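PDB 3ES1: cupin 2, conserved barrel domain protein from Novosphingobium aromaticivorans DSM 12444, which is of unknown function but adopts a cupin-like beta-barrel fold and assembles as a pair of identical subunits. Local coordinates for residues V28-D33 / N61-G66; T52-P57 / R67-G72. One frame throughout, in Å; residues are numbered along the deposited sequence.

Overall arrangement
Both contacts tie the connection between strands 45-53 and 79-86 back to the antiparallel sheet of this cupin-like fold. Interaction 1 reaches strand 27-39 and interaction 2 reaches strand 45-53, its neighbour in the sheet. The first is a surface contact, one lysine bound to one glutamate, its centre about 19 Å from the centre of the chain; the second, its centre about 14 Å from the same point, is partly buried and turns on an arginine gripping backbone and hydroxyl oxygens. Their segments alternate along the chain, and they touch: Asp62 of 61-66 forms a salt bridge with Arg69 of 67-72, and the Gly66 carbonyl meets the Thr52 hydroxyl. Both lie beside the second subunit.

Interaction 1: V28-D33 / N61-G66; sequences VFKSED and NDETDG
Lys30 and Glu63 form a surface salt bridge that ties strand 27-39 of the cupin-like sheet to the loop between strands 45-53 and 79-86. The contact is carried by these two side chains and one carbonyl, since the backbones stay well apart: the nearest CA atoms, those of Lys30 and Glu63, are 9.4 Å from each other. A lysine suits such a gap. Its CG lies anti to the backbone N (chi1 -175°) and the chain runs on extended before bending at its last torsion, which delivers the ammonium to the loop. There Lys30 NZ donates to Glu63 O over 2.9 Å, in the carbonyl plane and on a lone pair. Lys30 NZ also meets Glu63 OE1 at 3.0 Å, on the anti side of the carboxylate and somewhat out of its plane. Glu63 folds back at chi2 (-56°), which brings its acid group round to the ammonium that its own carbonyl already holds; one residue thus grips the lysine twice.

The loop is shaped by an Asx turn just beside this grip. Asp62 OD1 accepts from Thr64 N at 3.0 Å, the donor lying well above the carboxylate plane, and the Thr64 hydroxyl also comes very close to the same oxygen. Asp and Thr suit this turn because their short side chains can reach polar groups two residues away.

The other oxygen of Glu63, OE2, pairs with Arg131 of the second subunit, which also packs on Lys30. On the sheet side, Lys30 and Ser31 both face Val18 of strand 14-21, the outermost strand of the sheet within this chain, in a classic beta bulge.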
loop_
_atom_site.group_PDB
_atom_site.type_symbol
_atom_site.label_atom_id
_atom_site.label_comp_id
_atom_site.label_asym_id
_atom_site.label_seq_id
_atom_site.Cartn_x
_atom_site.Cartn_y
_atom_site.Cartn_z
ATOM N N VAL A 28 -20.108 7.450 3.022
ATOM C CA VAL A 28 -20.298 7.074 4.407
ATOM C C VAL A 28 -19.258 6.055 4.837
ATOM O O VAL A 28 -18.532 5.508 4.003
ATOM C CB VAL A 28 -21.703 6.435 4.618
ATOM C CG1 VAL A 28 -22.781 7.335 4.103
ATOM C CG2 VAL A 28 -21.818 5.077 3.919
ATOM N N PHE A 29 -19.193 5.826 6.145
ATOM C CA PHE A 29 -18.363 4.722 6.721
ATOM C C PHE A 29 -19.125 3.415 6.641
ATOM O O PHE A 29 -20.275 3.339 7.070
ATOM C CB PHE A 29 -17.913 5.067 8.171
ATOM C CG PHE A 29 -16.980 6.232 8.222
ATOM C CD1 PHE A 29 -15.645 6.080 7.903
ATOM C CD2 PHE A 29 -17.431 7.506 8.547
ATOM C CE1 PHE A 29 -14.783 7.195 7.946
ATOM C CE2 PHE A 29 -16.573 8.615 8.536
ATOM C CZ PHE A 29 -15.269 8.452 8.216
ATOM N N LYS A 30 -18.472 2.401 6.070
ATOM C CA LYS A 30 -19.072 1.094 5.777
ATOM C C LYS A 30 -18.826 0.129 6.928
ATOM O O LYS A 30 -19.724 -0.579 7.350
ATOM C CB LYS A 30 -18.521 0.537 4.463
ATOM C CG LYS A 30 -19.165 -0.778 3.991
ATOM C CD LYS A 30 -18.644 -1.289 2.647
ATOM C CE LYS A 30 -18.955 -2.787 2.484
ATOM N NZ LYS A 30 -20.212 -3.070 1.709
ATOM N N SER A 31 -17.600 0.134 7.441
ATOM C CA SER A 31 -17.217 -0.687 8.568
ATOM C C SER A 31 -15.930 -0.209 9.225
ATOM O O SER A 31 -15.085 0.485 8.614
ATOM C CB SER A 31 -17.036 -2.149 8.148
ATOM O OG SER A 31 -15.912 -2.289 7.307
ATOM N N GLU A 32 -15.805 -0.582 10.482
ATOM C CA GLU A 32 -14.578 -0.344 11.247
ATOM C C GLU A 32 -14.340 -1.462 12.225
ATOM O O GLU A 32 -15.277 -1.949 12.861
ATOM C CB GLU A 32 -14.664 0.979 11.985
ATOM C CG GLU A 32 -13.451 1.329 12.869
ATOM C CD GLU A 32 -13.593 2.670 13.581
ATOM O OE1 GLU A 32 -14.704 3.244 13.621
ATOM O OE2 GLU A 32 -12.595 3.125 14.181
ATOM N N ASP A 33 -13.093 -1.883 12.325
ATOM C CA ASP A 33 -12.729 -2.985 13.223
ATOM C C ASP A 33 -11.304 -2.840 13.662
ATOM O O ASP A 33 -10.512 -2.251 12.971
ATOM C CB ASP A 33 -12.910 -4.374 12.577
ATOM C CG ASP A 33 -12.049 -4.594 11.347
ATOM O OD1 ASP A 33 -12.506 -4.268 10.246
ATOM O OD2 ASP A 33 -10.922 -5.125 11.469
ATOM N N ASN A 61 -18.371 -0.689 -7.080
ATOM C CA ASN A 61 -19.782 -1.169 -6.942
ATOM C C ASN A 61 -19.902 -2.583 -6.383
ATOM O O ASN A 61 -21.006 -3.106 -6.123
ATOM C CB ASN A 61 -20.574 -1.015 -8.258
ATOM C CG ASN A 61 -21.171 0.375 -8.391
ATOM O OD1 ASN A 61 -22.289 0.633 -7.938
ATOM N ND2 ASN A 61 -20.392 1.291 -8.923
ATOM N N ASP A 62 -18.745 -3.153 -6.088
ATOM C CA ASP A 62 -18.632 -4.459 -5.432
ATOM C C ASP A 62 -18.560 -4.245 -3.931
ATOM O O ASP A 62 -17.567 -3.759 -3.406
ATOM C CB ASP A 62 -17.385 -5.219 -5.919
ATOM C CG ASP A 62 -17.217 -6.574 -5.255
ATOM O OD1 ASP A 62 -18.131 -6.992 -4.511
ATOM O OD2 ASP A 62 -16.153 -7.211 -5.452
ATOM N N GLU A 63 -19.654 -4.620 -3.283
ATOM C CA GLU A 63 -19.895 -4.375 -1.858
ATOM C C GLU A 63 -19.347 -5.508 -0.993
ATOM O O GLU A 63 -19.441 -5.465 0.232
ATOM C CB GLU A 63 -21.400 -4.134 -1.622
ATOM C CG GLU A 63 -21.954 -2.868 -2.317
ATOM C CD GLU A 63 -21.193 -1.563 -1.932
ATOM O OE1 GLU A 63 -20.904 -1.423 -0.702
ATOM O OE2 GLU A 63 -20.887 -0.680 -2.833
ATOM N N THR A 64 -18.754 -6.511 -1.621
ATOM C CA THR A 64 -18.063 -7.582 -0.862
ATOM C C THR A 64 -16.998 -7.078 0.090
ATOM O O THR A 64 -16.180 -6.248 -0.284
ATOM C CB THR A 64 -17.326 -8.567 -1.794
ATOM O OG1 THR A 64 -18.192 -8.922 -2.872
ATOM C CG2 THR A 64 -16.897 -9.843 -1.032
ATOM N N ASP A 65 -16.988 -7.625 1.304
ATOM C CA ASP A 65 -15.836 -7.459 2.207
ATOM C C ASP A 65 -14.630 -8.209 1.654
ATOM O O ASP A 65 -14.665 -9.420 1.458
ATOM C CB ASP A 65 -16.138 -7.921 3.638
ATOM C CG ASP A 65 -15.040 -7.576 4.593
ATOM O OD1 ASP A 65 -13.862 -7.475 4.200
ATOM O OD2 ASP A 65 -15.315 -7.425 5.775
ATOM N N GLY A 66 -13.586 -7.440 1.356
ATOM C CA GLY A 66 -12.404 -7.935 0.713
ATOM C C GLY A 66 -11.672 -8.977 1.541
ATOM O O GLY A 66 -10.904 -9.782 1.015
#

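Interaction 2: T52-P57 / R67-G72; sequences TTATVP and RQREAG
The Arg69 and Thr52 side chains lie alongside each other, pointing opposite ways, where strand 45-53 of the cupin-like fold ends, and the guanidinium presents NE and NH2 to the threonine. Arg69 leaves the loop fully extended (chi1 -178°) and then bends at chi3 (-49°), which turns these two nitrogens along the end of the strand. Arg69 NE donates to Thr52 OG1 at 2.8 Å, and Arg69 NH2 to Thr52 O at 2.9 Å. Both oxygens lie close to the guanidinium plane, so the bonds hold the flat group by its edge. The fit is less regular for the carbonyl, where NH2 sits above the C=O plane; a second bond to this oxygen, from NE, is weak.

Arginine suits the place because a single side chain can serve a hydroxyl and a backbone carbonyl together, and threonine adds a hydroxyl acceptor beside its backbone carbonyl. Over one face of the guanidinium lies the strand's continuation, with Ala54 N 3.7 Å above the plane and displaced from its centre. The small side chain of Ala54 probably lets the backbone approach this closely, Ala54 CB reaching no nearer than 4.0 Å to Arg69 NH1. NH1 itself turns to Asp62 in a salt bridge, so the cation bonds to both the strand end and the preceding part of the loop.

Beyond the grip, Thr53 OG1 donates to Thr55 O at 2.8 Å and also bonds Ser79 of strand 79-86, while Thr55 OG1 donates to Pro57 O. Thr52 OG1 lies 2.7 Å from Gly66 O, its hydrogen-bond partner on the loop.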
loop_
_atom_site.group_PDB
_atom_site.type_symbol
_atom_site.label_atom_id
_atom_site.label_comp_id
_atom_site.label_asym_id
_atom_site.label_seq_id
_atom_site.Cartn_x
_atom_site.Cartn_y
_atom_site.Cartn_z
ATOM N N THR A 52 -9.027 -7.231 -0.399
ATOM C CA THR A 52 -8.770 -7.764 -1.740
ATOM C C THR A 52 -9.741 -7.187 -2.736
ATOM O O THR A 52 -10.867 -6.836 -2.389
ATOM C CB THR A 52 -8.942 -9.283 -1.804
ATOM O OG1 THR A 52 -10.307 -9.636 -1.580
ATOM C CG2 THR A 52 -8.037 -9.967 -0.775
ATOM N N THR A 53 -9.319 -7.107 -3.985
ATOM C CA THR A 53 -10.252 -6.828 -5.101
ATOM C C THR A 53 -10.153 -7.989 -6.079
ATOM O O THR A 53 -9.058 -8.537 -6.285
ATOM C CB THR A 53 -9.912 -5.460 -5.771
ATOM O OG1 THR A 53 -8.651 -5.536 -6.432
ATOM C CG2 THR A 53 -9.868 -4.366 -4.726
ATOM N N ALA A 54 -11.287 -8.393 -6.649
ATOM C CA ALA A 54 -11.324 -9.597 -7.494
ATOM C C ALA A 54 -10.570 -9.324 -8.785
ATOM O O ALA A 54 -9.980 -10.217 -9.362
ATOM C CB ALA A 54 -12.784 -10.063 -7.785
ATOM N N THR A 55 -10.577 -8.054 -9.187
ATOM C CA THR A 55 -9.936 -7.597 -10.418
ATOM C C THR A 55 -9.144 -6.324 -10.173
ATOM O O THR A 55 -9.366 -5.616 -9.171
ATOM C CB THR A 55 -10.972 -7.288 -11.514
ATOM O OG1 THR A 55 -11.825 -6.221 -11.092
ATOM C CG2 THR A 55 -11.856 -8.550 -11.818
ATOM N N VAL A 56 -8.211 -6.071 -11.086
ATOM C CA VAL A 56 -7.674 -4.743 -11.300
ATOM C C VAL A 56 -7.821 -4.411 -12.807
ATOM O O VAL A 56 -7.422 -5.242 -13.637
ATOM C CB VAL A 56 -6.186 -4.594 -10.789
ATOM C CG1 VAL A 56 -6.113 -4.720 -9.258
ATOM C CG2 VAL A 56 -5.216 -5.571 -11.462
ATOM N N PRO A 57 -8.446 -3.258 -13.159
ATOM C CA PRO A 57 -9.064 -2.278 -12.247
ATOM C C PRO A 57 -10.106 -2.886 -11.324
ATOM O O PRO A 57 -10.724 -3.910 -11.619
ATOM C CB PRO A 57 -9.699 -1.251 -13.190
ATOM C CG PRO A 57 -8.977 -1.417 -14.506
ATOM C CD PRO A 57 -8.579 -2.842 -14.584
ATOM N N ARG A 67 -11.978 -8.993 2.832
ATOM C CA ARG A 67 -11.326 -9.895 3.768
ATOM C C ARG A 67 -12.029 -11.264 3.712
ATOM O O ARG A 67 -11.496 -12.272 4.125
ATOM C CB ARG A 67 -11.357 -9.283 5.183
ATOM C CG ARG A 67 -10.900 -10.127 6.256
ATOM C CD ARG A 67 -10.965 -9.364 7.598
ATOM N NE ARG A 67 -9.807 -8.516 7.852
ATOM C CZ ARG A 67 -9.775 -7.478 8.693
ATOM N NH1 ARG A 67 -10.833 -7.145 9.405
ATOM N NH2 ARG A 67 -8.671 -6.768 8.833
ATOM N N GLN A 68 -13.204 -11.282 3.103
ATOM C CA GLN A 68 -14.045 -12.468 3.101
ATOM C C GLN A 68 -14.407 -12.883 1.697
ATOM O O GLN A 68 -15.458 -13.457 1.472
ATOM C CB GLN A 68 -15.346 -12.216 3.877
ATOM C CG GLN A 68 -15.174 -11.768 5.310
ATOM C CD GLN A 68 -14.526 -12.832 6.191
ATOM O OE1 GLN A 68 -14.600 -14.039 5.903
ATOM N NE2 GLN A 68 -13.901 -12.395 7.281
ATOM N N ARG A 69 -13.577 -12.547 0.744
ATOM C CA ARG A 69 -13.844 -12.856 -0.650
ATOM C C ARG A 69 -13.407 -14.271 -0.986
ATOM O O ARG A 69 -12.300 -14.703 -0.640
ATOM C CB ARG A 69 -13.120 -11.827 -1.531
ATOM C CG ARG A 69 -13.313 -11.961 -3.003
ATOM C CD ARG A 69 -12.451 -10.944 -3.780
ATOM N NE ARG A 69 -12.537 -9.573 -3.302
ATOM C CZ ARG A 69 -13.550 -8.767 -3.573
ATOM N NH1 ARG A 69 -14.592 -9.240 -4.256
ATOM N NH2 ARG A 69 -13.550 -7.508 -3.160
ATOM N N GLU A 70 -14.308 -14.985 -1.649
ATOM C CA GLU A 70 -14.015 -16.309 -2.210
ATOM C C GLU A 70 -12.812 -16.245 -3.124
ATOM O O GLU A 70 -12.588 -15.286 -3.852
ATOM C CB GLU A 70 -15.218 -16.859 -2.988
ATOM N N ALA A 71 -12.054 -17.317 -3.086
ATOM C CA ALA A 71 -10.871 -17.470 -3.941
ATOM C C ALA A 71 -11.245 -17.425 -5.418
ATOM O O ALA A 71 -12.213 -18.062 -5.832
ATOM C CB ALA A 71 -10.147 -18.801 -3.607
ATOM N N GLY A 72 -10.474 -16.638 -6.176
ATOM C CA GLY A 72 -10.642 -16.483 -7.628
ATOM C C GLY A 72 -9.876 -17.502 -8.453
ATOM O O GLY A 72 -9.387 -18.530 -7.939
#